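Local coordinates for protein 4-methyl-5(B-hydroxyethyl)-thiazole monophosphate biosynthesis enzyme (Vibrio cholerae O1 biovar El Tor, PDB 3OT1) that is of unknown function but belongs to the DJ-1/PfpI family and may act in hydroxyethylthiazole monophosphate biosynthesis, at residues R11-V16 with T40-G45; A92-I97 with Q121-G126; T113-F118 with F136-S141; V125-T130 with A153-L158; I174-G179 with G202-Q207. All blocks are in the same frame, centred on the assembly; numbering follows the deposited sequence. Where two conformers were deposited one is given.

Interaction 1 of 5, residues R11-V16 with T40-G45; sequences RILVPV and TMAAVG
Leu13 and Ala42 meet on one face of two neighbouring parallel strands, with the methyl CD1 of Leu13 3.7 Å from Ala42 CB. Leu13 CG stands anti to the backbone N (chi1 179°), and from that branch point CD1 turns toward the other strand, where it also comes within 4.2 Å of Thr40 CG2. The leucine methyl is the bump here, and the dip above the small side chain of Ala42, bordered by Thr40, is the hollow that takes it. Pro15 lies on this same face.

Val14, Val16, Met41 and Ala43 point to the other face. Residue Met41, a selenomethionine modelled in two conformers, bends at its last torsion in the one described here, and its CE sits 3.8 Å from Val16 CG1. Val16 CG2 rests 3.7 Å from Ala42 O.

Five backbone bonds, from Thr40 N to Ile12 O at one end to Val44 N to Val16 O (2.8 Å) at the other, zip the strands together. The bond from Ala42 N to Val14 O is 3.1 Å long, its donor lying 41° above the carbonyl plane. Met41 CA adds a CA-H...O contact to the same Val14 O at 3.2 Å.

Leu93, Leu96 and Phe100 of helix 91-102 press on the Leu13 and Pro15 face, while Thr25 and Val29 of helix 22-34 cover the Met41 side. Strand 11-16, helix 22-34 and strand 38-43 form a beta-alpha-beta crossover, the opening unit of the alpha/beta sandwich of the DJ-1 superfamily.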
# COMPACT_ATOMS: atom_id res chain seq x y z
N ARG A 11 14.07 0.88 -15.34
CA ARG A 11 14.23 2.02 -14.44
C ARG A 11 12.93 2.82 -14.40
O ARG A 11 12.41 3.21 -15.45
CB ARG A 11 15.36 2.90 -14.96
CG ARG A 11 16.70 2.17 -15.15
CD ARG A 11 17.56 2.85 -16.20
NE ARG A 11 16.89 2.90 -17.52
CZ ARG A 11 17.31 3.63 -18.55
NH1 ARG A 11 18.40 4.36 -18.41
NH2 ARG A 11 16.64 3.63 -19.70
N ILE A 12 12.39 3.05 -13.20
CA ILE A 12 11.11 3.74 -13.05
C ILE A 12 11.29 4.99 -12.18
O ILE A 12 11.89 4.93 -11.11
CB ILE A 12 10.07 2.84 -12.34
CG1 ILE A 12 10.08 1.40 -12.88
CG2 ILE A 12 8.68 3.49 -12.44
CD1 ILE A 12 9.65 1.29 -14.33
N LEU A 13 10.71 6.09 -12.64
CA LEU A 13 10.69 7.33 -11.87
C LEU A 13 9.31 7.49 -11.23
O LEU A 13 8.30 7.44 -11.94
CB LEU A 13 10.98 8.53 -12.76
CG LEU A 13 10.96 9.90 -12.09
CD1 LEU A 13 11.93 9.98 -10.93
CD2 LEU A 13 11.25 10.99 -13.12
N VAL A 14 9.28 7.66 -9.90
CA VAL A 14 8.05 7.85 -9.14
C VAL A 14 8.13 9.19 -8.40
O VAL A 14 8.73 9.29 -7.32
CB VAL A 14 7.81 6.71 -8.13
CG1 VAL A 14 6.48 6.92 -7.39
CG2 VAL A 14 7.80 5.37 -8.84
N PRO A 15 7.55 10.24 -8.98
CA PRO A 15 7.50 11.52 -8.27
C PRO A 15 6.57 11.44 -7.07
O PRO A 15 5.57 10.72 -7.09
CB PRO A 15 6.91 12.46 -9.31
CG PRO A 15 7.23 11.79 -10.61
CD PRO A 15 7.01 10.36 -10.33
N VAL A 16 6.93 12.17 -6.02
CA VAL A 16 6.11 12.30 -4.83
C VAL A 16 6.06 13.76 -4.42
O VAL A 16 7.00 14.53 -4.66
CB VAL A 16 6.68 11.44 -3.67
CG1 VAL A 16 6.56 9.98 -4.03
CG2 VAL A 16 8.11 11.82 -3.29
N THR A 40 13.22 4.98 -8.55
CA THR A 40 13.65 6.23 -7.97
C THR A 40 12.43 7.05 -7.56
O THR A 40 11.63 7.43 -8.40
CB THR A 40 14.44 7.04 -8.99
OG1 THR A 40 15.58 6.29 -9.39
CG2 THR A 40 14.88 8.38 -8.43
N MSE A 41 12.37 7.39 -6.27
CA MSE A 41 11.34 8.28 -5.76
C MSE A 41 12.00 9.65 -5.78
O MSE A 41 13.13 9.81 -5.29
CB MSE A 41 10.96 7.89 -4.34
CG MSE A 41 10.40 6.48 -4.21
SE MSE A 41 9.95 6.01 -2.38
CE MSE A 41 8.59 7.32 -2.16
N ALA A 42 11.31 10.63 -6.35
CA ALA A 42 11.85 11.97 -6.52
C ALA A 42 10.83 12.99 -6.05
O ALA A 42 9.68 12.92 -6.43
CB ALA A 42 12.23 12.21 -7.99
N ALA A 43 11.25 13.91 -5.19
CA ALA A 43 10.34 14.85 -4.56
C ALA A 43 10.13 16.12 -5.36
O ALA A 43 11.09 16.76 -5.76
CB ALA A 43 10.86 15.22 -3.18
N VAL A 44 8.87 16.52 -5.47
CA VAL A 44 8.50 17.86 -5.87
C VAL A 44 8.84 18.83 -4.75
O VAL A 44 8.50 18.61 -3.58
CB VAL A 44 7.00 17.93 -6.14
CG1 VAL A 44 6.54 19.39 -6.41
CG2 VAL A 44 6.62 17.04 -7.29
N GLY A 45 9.54 19.88 -5.17
CA GLY A 45 10.11 20.87 -4.29
C GLY A 45 11.58 20.65 -4.05
O GLY A 45 12.28 20.00 -4.84

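Interaction 2 of 5, residues A92-I97 with Q121-G126; sequences ALLALI and QQKFVG
Leu94 and Ile97 of helix 91-102 pack against the irregular chain that leaves helix 113-119, a helix-to-loop contact on the layer covering one side of the central sheet. Leu94 and Gln121 cross at about a right angle. Leu94 CD2 touches Gln121 CB at 3.9 Å and also meets CG of the glutamine; Leu94 CD1 meets that same CG and approaches Gln121 OE1 at 3.9 Å.

One turn further on, Ile97 offers a single methyl to two neighbours. Its CG2 lies 4.0 Å from Lys123 CG and 3.6 Å from Phe124 CE2, meeting the aromatic ring obliquely. Lys123 is kinked near its root, chi2 of -58° swinging CD round; beyond that the chain runs extended past the isoleucine toward the helix. Lys123 CE comes within 4.0 Å of Leu94 CB. The ammonium group passes 3.7 Å from Leu94 O, measured from Lys123 NZ, too long for a bond, and makes its salt bridge instead with Asp98, the residue that follows Ile97. The lysine therefore does two jobs: its methylenes lie on the apolar helix flank while its charge pairs with Asp98 of the same helix.

The Phe124 ring makes an edge-to-face contact with Phe118, and Val117 of helix 113-119 touches both Leu94 and Ile97. Helix 91-102 lies beside helix 113-119 on the same face of the sheet, with the loop 121-126 against its flank; on the sheet itself, Leu93 touches Leu77 and Ile97 touches Leu75, both of strand 74-77.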
# COMPACT_ATOMS: atom_id res chain seq x y z
N ALA A 92 8.40 21.40 -13.52
CA ALA A 92 9.27 20.28 -13.81
C ALA A 92 8.46 19.00 -14.03
O ALA A 92 8.81 18.20 -14.89
CB ALA A 92 10.27 20.06 -12.69
N LEU A 93 7.41 18.78 -13.24
CA LEU A 93 6.62 17.56 -13.39
C LEU A 93 5.95 17.55 -14.76
O LEU A 93 5.94 16.55 -15.47
CB LEU A 93 5.60 17.45 -12.25
CG LEU A 93 4.77 16.17 -12.05
CD1 LEU A 93 3.69 16.06 -13.10
CD2 LEU A 93 5.64 14.90 -12.04
N LEU A 94 5.31 18.67 -15.10
CA LEU A 94 4.63 18.75 -16.38
C LEU A 94 5.59 18.55 -17.55
O LEU A 94 5.26 17.87 -18.52
CB LEU A 94 3.89 20.08 -16.51
CG LEU A 94 2.77 20.31 -15.48
CD1 LEU A 94 2.17 21.72 -15.67
CD2 LEU A 94 1.67 19.26 -15.54
N ALA A 95 6.79 19.12 -17.45
CA ALA A 95 7.82 18.91 -18.46
C ALA A 95 8.24 17.45 -18.56
O ALA A 95 8.53 16.98 -19.66
CB ALA A 95 9.03 19.83 -18.17
N LEU A 96 8.33 16.74 -17.43
CA LEU A 96 8.70 15.33 -17.47
C LEU A 96 7.63 14.52 -18.17
O LEU A 96 7.94 13.58 -18.87
CB LEU A 96 8.93 14.78 -16.07
CG LEU A 96 10.28 15.14 -15.50
CD1 LEU A 96 10.29 14.90 -14.01
CD2 LEU A 96 11.43 14.35 -16.15
N ILE A 97 6.35 14.85 -17.96
CA ILE A 97 5.31 14.14 -18.70
C ILE A 97 5.55 14.29 -20.21
O ILE A 97 5.49 13.31 -20.95
CB ILE A 97 3.90 14.63 -18.32
CG1 ILE A 97 3.59 14.28 -16.85
CG2 ILE A 97 2.86 14.06 -19.28
CD1 ILE A 97 2.37 15.01 -16.33
N GLN A 121 -4.08 20.14 -17.54
CA GLN A 121 -2.88 20.71 -18.14
C GLN A 121 -2.63 20.21 -19.57
O GLN A 121 -1.51 20.32 -20.08
CB GLN A 121 -1.67 20.47 -17.23
CG GLN A 121 -1.74 21.20 -15.90
CD GLN A 121 -1.73 22.71 -16.06
OE1 GLN A 121 -1.16 23.25 -17.03
NE2 GLN A 121 -2.34 23.40 -15.12
N GLN A 122 -3.68 19.70 -20.20
CA GLN A 122 -3.64 19.25 -21.59
C GLN A 122 -2.53 18.25 -21.84
O GLN A 122 -1.74 18.40 -22.76
CB GLN A 122 -3.50 20.43 -22.58
CG GLN A 122 -4.63 21.37 -22.53
CD GLN A 122 -4.59 22.28 -21.33
OE1 GLN A 122 -3.53 22.80 -20.95
NE2 GLN A 122 -5.75 22.47 -20.71
N LYS A 123 -2.47 17.23 -21.01
CA LYS A 123 -1.60 16.09 -21.26
C LYS A 123 -2.45 14.93 -21.73
O LYS A 123 -3.55 14.73 -21.23
CB LYS A 123 -0.79 15.69 -20.03
CG LYS A 123 -0.02 16.83 -19.37
CD LYS A 123 0.95 17.53 -20.28
CE LYS A 123 1.72 18.56 -19.52
NZ LYS A 123 2.53 19.44 -20.43
N PHE A 124 -1.93 14.15 -22.68
CA PHE A 124 -2.63 12.98 -23.23
C PHE A 124 -4.01 13.35 -23.78
O PHE A 124 -4.98 12.60 -23.65
CB PHE A 124 -2.67 11.83 -22.21
CG PHE A 124 -1.32 11.42 -21.79
CD1 PHE A 124 -0.53 10.70 -22.66
CD2 PHE A 124 -0.78 11.83 -20.58
CE1 PHE A 124 0.76 10.35 -22.31
CE2 PHE A 124 0.49 11.48 -20.23
CZ PHE A 124 1.27 10.75 -21.09
N VAL A 125 -4.06 14.50 -24.44
CA VAL A 125 -5.26 14.91 -25.13
C VAL A 125 -5.64 13.84 -26.16
O VAL A 125 -4.80 13.33 -26.90
CB VAL A 125 -5.08 16.27 -25.83
CG1 VAL A 125 -6.34 16.66 -26.60
CG2 VAL A 125 -4.76 17.34 -24.82
N GLY A 126 -6.91 13.45 -26.15
CA GLY A 126 -7.37 12.41 -27.03
C GLY A 126 -7.23 10.99 -26.53
O GLY A 126 -7.76 10.08 -27.14

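Interaction 3 of 5, residues T113-F118 with F136-S141; sequences TPALVF and FDHIPS
His138 turns its CG anti to its own carbonyl carbon, beside the backbone N (chi1 -75°), and chi2 of 52° then turns the ring to where Ala115 CB and Leu116 CD2 meet it obliquely. Ile139, the next residue, brings CD1 to the helix by chi2 of -54°, to 4.0 Å from Ala115 CA.

Ala115 presents only its CB. That atom, Ala115 CB, touches His138 CB at 3.7 Å and lies beside CG of the ring, so the root of the histidine nestles against it. Leu116 starts out pointing away, but its branch returns, and Leu116 CD2 comes to 3.8 Å from His138 NE2.

The other ring nitrogen is held by the neighbour in sequence. His138 ND1 donates to Asp137 OD2 at 2.9 Å. The oxygen lies almost in the ring plane, yet the nitrogen approaches from well above the carboxylate plane. This bond limits the rotation of the ring, with ND1 as the donor. Phe135 packs against the same ring edge-to-face.

Residues 136-138 belong to a 3-10 segment that begins earlier in the chain and lies against the first turns of helix 113-119. That helix follows directly on strand 106-110, a junction consistent with the nucleophile elbow of the DJ-1/PfpI family.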
# COMPACT_ATOMS: atom_id res chain seq x y z
N THR A 113 -4.75 11.93 -10.24
CA THR A 113 -3.78 12.52 -11.14
C THR A 113 -4.24 12.64 -12.60
O THR A 113 -4.02 13.67 -13.19
CB THR A 113 -2.43 11.81 -10.95
OG1 THR A 113 -1.97 12.15 -9.64
CG2 THR A 113 -1.43 12.24 -11.99
N PRO A 114 -4.87 11.61 -13.17
CA PRO A 114 -5.30 11.80 -14.58
C PRO A 114 -6.29 12.96 -14.71
O PRO A 114 -6.30 13.62 -15.75
CB PRO A 114 -5.94 10.45 -14.94
CG PRO A 114 -5.21 9.45 -14.04
CD PRO A 114 -5.06 10.22 -12.74
N ALA A 115 -7.12 13.20 -13.70
CA ALA A 115 -8.09 14.31 -13.72
C ALA A 115 -7.42 15.66 -13.45
O ALA A 115 -7.55 16.60 -14.24
CB ALA A 115 -9.19 14.04 -12.71
N LEU A 116 -6.72 15.77 -12.32
CA LEU A 116 -6.19 17.04 -11.87
C LEU A 116 -4.90 17.46 -12.54
O LEU A 116 -4.56 18.66 -12.51
CB LEU A 116 -6.04 17.07 -10.36
CG LEU A 116 -7.33 16.88 -9.57
CD1 LEU A 116 -7.05 17.01 -8.07
CD2 LEU A 116 -8.41 17.86 -10.02
N VAL A 117 -4.19 16.51 -13.17
CA VAL A 117 -2.98 16.82 -13.92
C VAL A 117 -3.26 16.73 -15.43
O VAL A 117 -3.16 17.74 -16.13
CB VAL A 117 -1.78 15.96 -13.51
CG1 VAL A 117 -0.55 16.41 -14.32
CG2 VAL A 117 -1.55 16.06 -12.00
N PHE A 118 -3.60 15.55 -15.94
CA PHE A 118 -3.66 15.41 -17.40
C PHE A 118 -4.80 16.23 -18.02
O PHE A 118 -4.58 17.00 -18.96
CB PHE A 118 -3.83 13.95 -17.84
CG PHE A 118 -2.75 13.00 -17.39
CD1 PHE A 118 -1.48 13.41 -16.99
CD2 PHE A 118 -3.03 11.63 -17.40
CE1 PHE A 118 -0.54 12.47 -16.59
CE2 PHE A 118 -2.09 10.72 -17.02
CZ PHE A 118 -0.86 11.13 -16.62
N PHE A 136 -14.42 11.43 -12.16
CA PHE A 136 -14.80 11.01 -13.52
C PHE A 136 -15.29 12.18 -14.36
O PHE A 136 -15.09 12.22 -15.58
CB PHE A 136 -15.91 9.97 -13.48
CG PHE A 136 -15.48 8.55 -13.15
CD1 PHE A 136 -14.18 8.08 -13.26
CD2 PHE A 136 -16.49 7.64 -12.83
CE1 PHE A 136 -13.92 6.74 -12.97
CE2 PHE A 136 -16.21 6.33 -12.56
CZ PHE A 136 -14.94 5.87 -12.65
N ASP A 137 -15.95 13.13 -13.71
CA ASP A 137 -16.53 14.26 -14.42
C ASP A 137 -15.50 15.22 -15.04
O ASP A 137 -15.85 16.09 -15.83
CB ASP A 137 -17.55 15.01 -13.54
CG ASP A 137 -16.92 15.72 -12.34
OD1 ASP A 137 -17.64 16.57 -11.77
OD2 ASP A 137 -15.76 15.48 -11.96
N HIS A 138 -14.22 15.04 -14.70
CA HIS A 138 -13.15 15.82 -15.30
C HIS A 138 -12.68 15.29 -16.66
O HIS A 138 -11.94 15.96 -17.36
CB HIS A 138 -11.94 15.82 -14.37
CG HIS A 138 -12.07 16.70 -13.17
ND1 HIS A 138 -13.15 16.65 -12.31
CD2 HIS A 138 -11.24 17.63 -12.67
CE1 HIS A 138 -12.98 17.54 -11.35
NE2 HIS A 138 -11.83 18.15 -11.55
N ILE A 139 -13.05 14.07 -17.00
CA ILE A 139 -12.56 13.43 -18.21
C ILE A 139 -13.64 13.57 -19.30
O ILE A 139 -14.82 13.35 -19.02
CB ILE A 139 -12.28 11.93 -17.93
CG1 ILE A 139 -11.42 11.72 -16.67
CG2 ILE A 139 -11.69 11.27 -19.15
CD1 ILE A 139 -10.12 12.48 -16.66
N PRO A 140 -13.24 13.90 -20.54
CA PRO A 140 -14.27 13.95 -21.60
C PRO A 140 -15.05 12.65 -21.65
O PRO A 140 -14.46 11.57 -21.63
CB PRO A 140 -13.46 14.18 -22.88
CG PRO A 140 -12.22 14.88 -22.40
CD PRO A 140 -11.91 14.23 -21.06
N SER A 141 -16.38 12.75 -21.70
CA SER A 141 -17.22 11.58 -21.53
C SER A 141 -16.92 10.47 -22.55
O SER A 141 -16.99 9.29 -22.21
CB SER A 141 -18.70 11.98 -21.61
OG SER A 141 -18.97 12.64 -22.84

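Interaction 4 of 5, residues V125-T130 with A153-L158; sequences VGARMT and ATQHLL
Gln155 reaches across to Val125 and Ala127 with its amide. Its CB already points toward the other segment; CG then stands anti to the carbonyl carbon, and from there the chain runs extended to the amide. Gln155 CD passes 4.1 Å from Ala127 CB. OE1 leans toward Phe124, just before Val125, and Gln155 NE2 ends the reach with a hydrogen bond to Val125 O at 3.0 Å. The bond is fairly straight at the hydrogen (165°) and nearly in the amide plane, but the donor sits 39° above the plane of the Val125 carbonyl. Gln155 NE2 also lies 3.6 Å from Ala127 N, above the peptide that joins Gly126 to Ala127.

Gln155 belongs to the connection of a beta hairpin between strands 149-152 and 157-160, the edge of the central sheet. His156 and Leu157 both face Tyr152 as a G1 bulge, and His156, at its first position, has the positive phi (47°) that such a bulge needs.

The second bulge residue, Leu157, points toward the loop. Its methyl CD2 lies 3.8 Å from Ala127 CB and 3.9 Å from CE of Met129, a selenomethionine. Phe118 of helix 113-119 packs on Leu157 as well, and Phe124 touches both Met129 and Gln155. Thr130 N is bonded to Thr159 OG1, carrying the loop on to strand 157-160.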
# COMPACT_ATOMS: atom_id res chain seq x y z
N VAL A 125 -4.06 14.50 -24.44
CA VAL A 125 -5.26 14.91 -25.13
C VAL A 125 -5.64 13.84 -26.16
O VAL A 125 -4.80 13.33 -26.90
CB VAL A 125 -5.08 16.27 -25.83
CG1 VAL A 125 -6.34 16.66 -26.60
CG2 VAL A 125 -4.76 17.34 -24.82
N GLY A 126 -6.91 13.45 -26.15
CA GLY A 126 -7.37 12.41 -27.03
C GLY A 126 -7.23 10.99 -26.53
O GLY A 126 -7.76 10.08 -27.14
N ALA A 127 -6.56 10.78 -25.40
CA ALA A 127 -6.37 9.42 -24.87
C ALA A 127 -7.57 8.95 -24.08
O ALA A 127 -8.20 9.73 -23.37
CB ALA A 127 -5.14 9.36 -23.98
N ARG A 128 -7.87 7.66 -24.18
CA ARG A 128 -8.77 7.01 -23.24
C ARG A 128 -8.06 6.90 -21.90
O ARG A 128 -6.87 6.54 -21.84
CB ARG A 128 -9.17 5.62 -23.72
CG ARG A 128 -9.97 5.61 -24.99
CD ARG A 128 -10.72 4.33 -25.21
NE ARG A 128 -11.58 3.98 -24.07
CZ ARG A 128 -12.77 4.52 -23.78
NH1 ARG A 128 -13.44 4.09 -22.71
NH2 ARG A 128 -13.31 5.47 -24.55
N MSE A 129 -8.78 7.21 -20.82
CA MSE A 129 -8.23 7.11 -19.48
C MSE A 129 -9.31 6.95 -18.46
O MSE A 129 -10.45 7.35 -18.66
CB MSE A 129 -7.36 8.32 -19.14
CG MSE A 129 -8.11 9.64 -19.14
SE MSE A 129 -6.96 11.16 -18.83
CE MSE A 129 -6.03 11.22 -20.50
N THR A 130 -8.90 6.38 -17.33
CA THR A 130 -9.72 6.35 -16.13
C THR A 130 -9.04 7.20 -15.06
O THR A 130 -7.97 7.78 -15.26
CB THR A 130 -9.98 4.91 -15.63
OG1 THR A 130 -11.07 4.92 -14.72
CG2 THR A 130 -8.80 4.26 -14.97
N ALA A 153 -2.83 2.25 -25.74
CA ALA A 153 -1.55 1.95 -26.35
C ALA A 153 -1.04 3.07 -27.24
O ALA A 153 0.15 3.31 -27.29
CB ALA A 153 -1.63 0.64 -27.14
N THR A 154 -1.94 3.75 -27.93
CA THR A 154 -1.59 4.77 -28.91
C THR A 154 -0.71 5.88 -28.33
O THR A 154 0.15 6.42 -29.03
CB THR A 154 -2.90 5.39 -29.54
OG1 THR A 154 -3.71 4.34 -30.11
CG2 THR A 154 -2.58 6.43 -30.60
N GLN A 155 -0.90 6.20 -27.06
CA GLN A 155 -0.10 7.21 -26.39
C GLN A 155 0.67 6.62 -25.20
O GLN A 155 1.12 7.35 -24.32
CB GLN A 155 -0.97 8.39 -25.94
CG GLN A 155 -1.54 9.18 -27.11
CD GLN A 155 -2.28 10.41 -26.65
OE1 GLN A 155 -1.82 11.12 -25.77
NE2 GLN A 155 -3.44 10.67 -27.25
N HIS A 156 0.86 5.29 -25.19
CA HIS A 156 1.63 4.60 -24.16
C HIS A 156 1.21 5.06 -22.77
O HIS A 156 2.05 5.51 -21.98
CB HIS A 156 3.14 4.84 -24.34
CG HIS A 156 3.63 4.56 -25.71
ND1 HIS A 156 3.94 5.55 -26.61
CD2 HIS A 156 3.84 3.39 -26.35
CE1 HIS A 156 4.33 5.00 -27.75
NE2 HIS A 156 4.28 3.69 -27.61
N LEU A 157 -0.09 4.99 -22.48
CA LEU A 157 -0.64 5.56 -21.26
C LEU A 157 -1.42 4.52 -20.45
O LEU A 157 -2.33 3.87 -20.95
CB LEU A 157 -1.59 6.72 -21.60
CG LEU A 157 -2.25 7.38 -20.40
CD1 LEU A 157 -1.22 8.13 -19.55
CD2 LEU A 157 -3.41 8.29 -20.82
N LEU A 158 -1.06 4.38 -19.18
CA LEU A 158 -1.75 3.46 -18.28
C LEU A 158 -2.38 4.28 -17.16
O LEU A 158 -1.66 5.05 -16.51
CB LEU A 158 -0.76 2.47 -17.69
CG LEU A 158 -1.37 1.39 -16.78
CD1 LEU A 158 -2.22 0.40 -17.62
CD2 LEU A 158 -0.27 0.67 -16.00

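Interaction 5 of 5, residues I174-G179 with G202-Q207; sequences IALLAG and GFIDAQ
The ring of Phe203 takes Leu176 at its edge and a glutamine amide over one face. Leu176 CG lies in the ring plane, 3.9 Å from Phe203 CE2, and the leucine crosses the phenylalanine at about a right angle; both of its methyls also lie near CE2. Over one face, shifted toward the rim, sits Gln207 NE2, about 3.5 Å above the plane of the Phe203 ring. Ala175 CB approaches the ring obliquely, 4.2 Å from Phe203 CD2.

The glutamine is held there by its own bond. Gln207 NE2 donates to Phe203 O at 2.8 Å, almost in the amide plane and with an angle of 163° at the hydrogen. The bond folds the last modelled residues onto themselves, over a type I turn from Ile204 to Gln207.

Phe203 CG stands anti to the backbone N (chi1 178°), and chi2 of 67° turns the ring so that its CE2 edge meets Leu176. Beside it, Ile204 meets the same helix: its CG1 is 4.0 Å from Ala175 CB, and its CD1 comes to 3.8 Å from Ala175 O. Ala175 O accepts the helix bond from Gly179 N at 2.9 Å. Ile204 CD1 also touches Leu176 CD2 at 4.0 Å.

Tyr151 of strand 149-152 touches Leu176, Phe203 and Gln207, while helix 180-187 offers Ala183 to Ala175 and Val180 to Ile204. Between helix and tail the chemistry is mostly apolar, aliphatic carbons against each other and a ring edge: shape and partly buried apolar packing hold the C-terminal tail to helix 166-178, and the polar bonding stays inside each partner.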
# COMPACT_ATOMS: atom_id res chain seq x y z
N ILE A 174 4.14 -3.83 -14.76
CA ILE A 174 5.13 -4.89 -14.95
C ILE A 174 4.83 -5.69 -16.21
O ILE A 174 5.74 -5.98 -17.00
CB ILE A 174 5.22 -5.81 -13.73
CG1 ILE A 174 5.73 -5.05 -12.50
CG2 ILE A 174 6.14 -7.00 -14.00
CD1 ILE A 174 5.37 -5.74 -11.17
N ALA A 175 3.57 -6.07 -16.39
CA ALA A 175 3.19 -6.85 -17.56
C ALA A 175 3.56 -6.10 -18.85
O ALA A 175 4.11 -6.72 -19.79
CB ALA A 175 1.72 -7.20 -17.52
N LEU A 176 3.30 -4.80 -18.90
CA LEU A 176 3.60 -3.99 -20.08
C LEU A 176 5.09 -3.85 -20.31
O LEU A 176 5.56 -3.90 -21.45
CB LEU A 176 2.97 -2.60 -19.96
CG LEU A 176 1.45 -2.58 -20.09
CD1 LEU A 176 0.88 -1.29 -19.59
CD2 LEU A 176 1.00 -2.85 -21.53
N LEU A 177 5.84 -3.63 -19.24
CA LEU A 177 7.28 -3.32 -19.36
C LEU A 177 8.14 -4.57 -19.52
O LEU A 177 9.19 -4.52 -20.16
CB LEU A 177 7.75 -2.53 -18.16
CG LEU A 177 7.22 -1.10 -18.07
CD1 LEU A 177 7.50 -0.49 -16.71
CD2 LEU A 177 7.81 -0.25 -19.19
N ALA A 178 7.75 -5.68 -18.93
CA ALA A 178 8.61 -6.85 -18.79
C ALA A 178 7.92 -8.16 -19.12
O ALA A 178 8.57 -9.19 -19.06
CB ALA A 178 9.21 -6.93 -17.39
N GLY A 179 6.64 -8.12 -19.45
CA GLY A 179 5.91 -9.30 -19.88
C GLY A 179 5.02 -9.86 -18.79
O GLY A 179 5.29 -9.73 -17.60
N GLY A 202 -4.78 -12.27 -17.80
CA GLY A 202 -5.38 -11.99 -19.10
C GLY A 202 -5.11 -10.62 -19.67
O GLY A 202 -5.57 -10.29 -20.77
N PHE A 203 -4.35 -9.80 -18.94
CA PHE A 203 -4.23 -8.37 -19.26
C PHE A 203 -3.59 -8.12 -20.62
O PHE A 203 -4.08 -7.32 -21.40
CB PHE A 203 -3.45 -7.64 -18.17
CG PHE A 203 -3.24 -6.18 -18.46
CD1 PHE A 203 -4.31 -5.30 -18.49
CD2 PHE A 203 -1.99 -5.70 -18.74
CE1 PHE A 203 -4.09 -3.96 -18.78
CE2 PHE A 203 -1.80 -4.37 -19.02
CZ PHE A 203 -2.84 -3.53 -19.04
N ILE A 204 -2.46 -8.77 -20.90
CA ILE A 204 -1.79 -8.54 -22.18
C ILE A 204 -2.60 -9.12 -23.34
O ILE A 204 -2.69 -8.51 -24.41
CB ILE A 204 -0.35 -9.08 -22.17
CG1 ILE A 204 0.49 -8.32 -21.13
CG2 ILE A 204 0.27 -8.96 -23.58
CD1 ILE A 204 0.61 -6.82 -21.32
N ASP A 205 -3.20 -10.30 -23.14
CA ASP A 205 -4.05 -10.91 -24.17
C ASP A 205 -5.19 -9.98 -24.55
O ASP A 205 -5.57 -9.91 -25.73
CB ASP A 205 -4.61 -12.25 -23.69
CG ASP A 205 -3.56 -13.37 -23.72
OD1 ASP A 205 -2.49 -13.20 -24.35
OD2 ASP A 205 -3.81 -14.43 -23.10
N ALA A 206 -5.72 -9.24 -23.58
CA ALA A 206 -6.80 -8.29 -23.82
C ALA A 206 -6.37 -7.07 -24.66
O ALA A 206 -7.23 -6.28 -25.05
CB ALA A 206 -7.41 -7.83 -22.50
N GLN A 207 -5.08 -6.92 -24.95
CA GLN A 207 -4.60 -5.80 -25.79
C GLN A 207 -4.55 -6.15 -27.29
O GLN A 207 -4.39 -7.31 -27.67
CB GLN A 207 -3.23 -5.30 -25.32
CG GLN A 207 -3.12 -5.03 -23.81
CD GLN A 207 -4.29 -4.23 -23.26
OE1 GLN A 207 -4.67 -3.19 -23.82
NE2 GLN A 207 -4.87 -4.70 -22.16

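Overall arrangement
From the N terminus, interaction 1 closes the loop through helix 22-34 and pairs two strands of the central sheet. Interaction 2 then opens on helix 91-102, which packs on strand 11-16 of interaction 1. The next three interlock: interaction 3 crosses both interaction 2 and interaction 4, and interaction 4 begins on Val125 and Gly126, where interaction 2 ends. Together they tie helices 91-102 and 113-119, the long loop after the latter, and the edge hairpin. None nests inside another. Interaction 5 follows in series, closing the loop through helices 180-187 and 194-201; it meets interaction 4 at Leu158 and returns to interaction 1 where Leu177 packs on Ile12.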